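Local structure of fucoxanthin chlorophyll a/c-binding protein Lhcq3 (Chaetoceros gracilis, 6L4U) at residues R71-A76 with L177-I182. The protein binds chlorophylls a and c and carotenoids as a membrane antenna protein, and probably harvests light and passes the excitation energy to a photosystem. Residues are numbered along the deposited sequence; the frame is centred on the assembly and turned at random.
With CLA (chlorophyll a), chain B.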
# COMPACT_ATOMS: atom_id res chain seq x y z
N ARG X 71 -74.19 39.22 13.28
CA ARG X 71 -74.45 39.45 11.87
C ARG X 71 -74.53 38.15 11.08
O ARG X 71 -75.30 38.06 10.12
CB ARG X 71 -73.36 40.34 11.28
CG ARG X 71 -73.35 41.75 11.81
CD ARG X 71 -72.08 42.45 11.40
NE ARG X 71 -72.05 43.83 11.86
CZ ARG X 71 -71.06 44.67 11.61
NH1 ARG X 71 -70.02 44.28 10.91
NH2 ARG X 71 -71.12 45.92 12.07
N VAL X 72 -73.75 37.14 11.47
CA VAL X 72 -73.80 35.85 10.79
C VAL X 72 -75.11 35.13 11.09
O VAL X 72 -75.76 34.59 10.19
CB VAL X 72 -72.57 35.01 11.18
CG1 VAL X 72 -72.79 33.53 10.92
CG2 VAL X 72 -71.35 35.49 10.42
N ALA X 73 -75.55 35.17 12.35
CA ALA X 73 -76.78 34.49 12.75
C ALA X 73 -78.04 35.17 12.25
O ALA X 73 -79.03 34.48 11.99
CB ALA X 73 -76.86 34.38 14.26
N MET X 74 -78.03 36.51 12.14
CA MET X 74 -79.17 37.20 11.54
C MET X 74 -79.33 36.82 10.08
O MET X 74 -80.45 36.65 9.59
CB MET X 74 -79.02 38.71 11.68
CG MET X 74 -79.14 39.25 13.08
SD MET X 74 -79.07 41.05 13.11
CE MET X 74 -77.38 41.31 13.62
N LEU X 75 -78.21 36.65 9.37
CA LEU X 75 -78.26 36.07 8.04
C LEU X 75 -78.61 34.59 8.07
O LEU X 75 -79.11 34.06 7.08
CB LEU X 75 -76.93 36.26 7.32
CG LEU X 75 -76.46 37.69 7.03
CD1 LEU X 75 -75.07 37.65 6.42
CD2 LEU X 75 -77.43 38.41 6.13
N ALA X 76 -78.37 33.92 9.20
CA ALA X 76 -78.63 32.49 9.27
C ALA X 76 -80.06 32.19 9.68
O ALA X 76 -80.65 31.23 9.19
CB ALA X 76 -77.65 31.83 10.23
N LEU X 177 -80.64 37.88 19.72
CA LEU X 177 -81.85 37.08 19.57
C LEU X 177 -81.71 36.08 18.43
O LEU X 177 -82.20 34.95 18.53
CB LEU X 177 -83.05 38.00 19.35
CG LEU X 177 -84.42 37.34 19.17
CD1 LEU X 177 -84.72 36.42 20.34
CD2 LEU X 177 -85.50 38.40 19.04
N ALA X 178 -81.06 36.48 17.34
CA ALA X 178 -80.90 35.58 16.20
C ALA X 178 -79.92 34.46 16.48
O ALA X 178 -80.03 33.40 15.87
CB ALA X 178 -80.46 36.36 14.97
N MET X 179 -78.96 34.66 17.39
CA MET X 179 -78.05 33.59 17.77
C MET X 179 -78.76 32.51 18.57
O MET X 179 -78.45 31.32 18.42
CB MET X 179 -76.88 34.15 18.57
CG MET X 179 -75.76 34.66 17.70
SD MET X 179 -74.98 36.14 18.31
CE MET X 179 -74.09 35.42 19.64
N ILE X 180 -79.71 32.89 19.42
CA ILE X 180 -80.59 31.92 20.06
C ILE X 180 -81.50 31.27 19.03
O ILE X 180 -81.81 30.07 19.12
CB ILE X 180 -81.39 32.62 21.18
CG1 ILE X 180 -80.44 33.33 22.13
CG2 ILE X 180 -82.24 31.64 21.95
CD1 ILE X 180 -81.13 34.12 23.17
N ALA X 181 -81.90 32.03 18.01
CA ALA X 181 -82.87 31.54 17.04
C ALA X 181 -82.27 30.48 16.13
O ALA X 181 -82.90 29.44 15.88
CB ALA X 181 -83.40 32.71 16.21
N ILE X 182 -81.05 30.70 15.63
CA ILE X 182 -80.46 29.73 14.72
C ILE X 182 -79.98 28.50 15.49
O ILE X 182 -80.01 27.38 14.98
CB ILE X 182 -79.34 30.39 13.88
CG1 ILE X 182 -78.76 29.42 12.85
CG2 ILE X 182 -78.22 30.92 14.74
CD1 ILE X 182 -79.74 28.98 11.80
MG CLA B . -75.35 46.56 10.85
CHA CLA B . -73.21 49.12 9.95
CHB CLA B . -77.22 48.83 12.48
CHC CLA B . -77.64 44.11 11.29
CHD CLA B . -73.49 44.35 8.54
NA CLA B . -75.27 48.61 11.13
C1A CLA B . -74.37 49.46 10.83
C2A CLA B . -74.55 50.86 11.37
C3A CLA B . -75.78 50.69 12.21
C4A CLA B . -76.11 49.28 11.91
CMA CLA B . -75.28 50.71 13.64
CAA CLA B . -75.01 51.80 10.25
CBA CLA B . -75.46 53.17 10.74
CGA CLA B . -76.21 53.85 9.62
O1A CLA B . -77.37 54.21 9.77
O2A CLA B . -75.56 54.08 8.35
NB CLA B . -77.17 46.49 11.74
C1B CLA B . -77.77 47.48 12.39
C2B CLA B . -79.04 47.13 13.02
C3B CLA B . -79.19 45.70 12.68
C4B CLA B . -77.96 45.42 11.87
CMB CLA B . -79.91 48.05 13.82
CAB CLA B . -80.30 44.78 13.05
CBB CLA B . -80.95 44.06 12.16
NC CLA B . -75.51 44.66 10.07
C1C CLA B . -76.52 43.83 10.38
C2C CLA B . -76.44 42.51 9.70
C3C CLA B . -75.22 42.59 8.90
C4C CLA B . -74.73 43.95 9.21
CMC CLA B . -77.36 41.34 9.79
CAC CLA B . -74.63 41.54 8.00
CBC CLA B . -75.20 41.78 6.62
ND CLA B . -73.82 46.62 9.52
C1D CLA B . -73.05 45.72 8.72
C2D CLA B . -71.83 46.28 8.12
C3D CLA B . -71.91 47.67 8.63
C4D CLA B . -73.06 47.77 9.40
CMD CLA B . -70.75 45.74 7.24
CAD CLA B . -71.26 49.00 8.64
OBD CLA B . -70.18 49.29 8.04
CBD CLA B . -72.04 49.93 9.48
CGD CLA B . -71.18 50.36 10.62
O1D CLA B . -70.25 51.13 10.44
O2D CLA B . -71.44 49.89 11.97
CED CLA B . -70.98 50.65 13.08
C1 CLA B . -76.32 54.36 7.18
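The methyl of A73 fits into a hollow lined by A178, M179 and I182, a compact worked example of how small residues let two helices come close. A73 CB lies 3.6 Å from CG of M179 and touches the carbonyl O of A178 and CG2 of I182 almost as closely. One turn further on, A76 meets the other branch of I182. With CG1 anti to the backbone N (chi1 -176°), this isoleucine lays CG1 3.7 Å from A76 CB and carries CD1 on to the carbonyl O of A76. No hydrogen bond joins the two segments; their axes pass 7.9 Å apart at 52°, and the grip is apolar.

The looser flank begins at M74. Its CB leaves the backbone away from the partner helix, and CG is the side-chain atom that comes closest, 3.7 Å from A178 CB, which also packs against the backbone N of M74. Beyond that the chain bends at chi3 and turns to the chlorophyll, SD near methyl CMC and CE near CHC. R71 takes no part in the packing against 177-182; its extended chain runs over the macrocycle, and chlorophyll C1D lies 3.6 Å above the plane of the R71 guanidinium, over its centre. Pigment, rather than solvent, borders this side. The same guanidinium is tied to E171 by a salt bridge through NE and to the P147 carbonyl through NH1.

E171 belongs to helix 161-190, so an arginine-glutamate pair of the kind known in this family links that helix to helix 56-85. Their packing runs on beyond both ends of 71-76, M179 resting on H69 and A178, A181 and I182 on T77, with helix 116-134 the third long helix of a strandless chain.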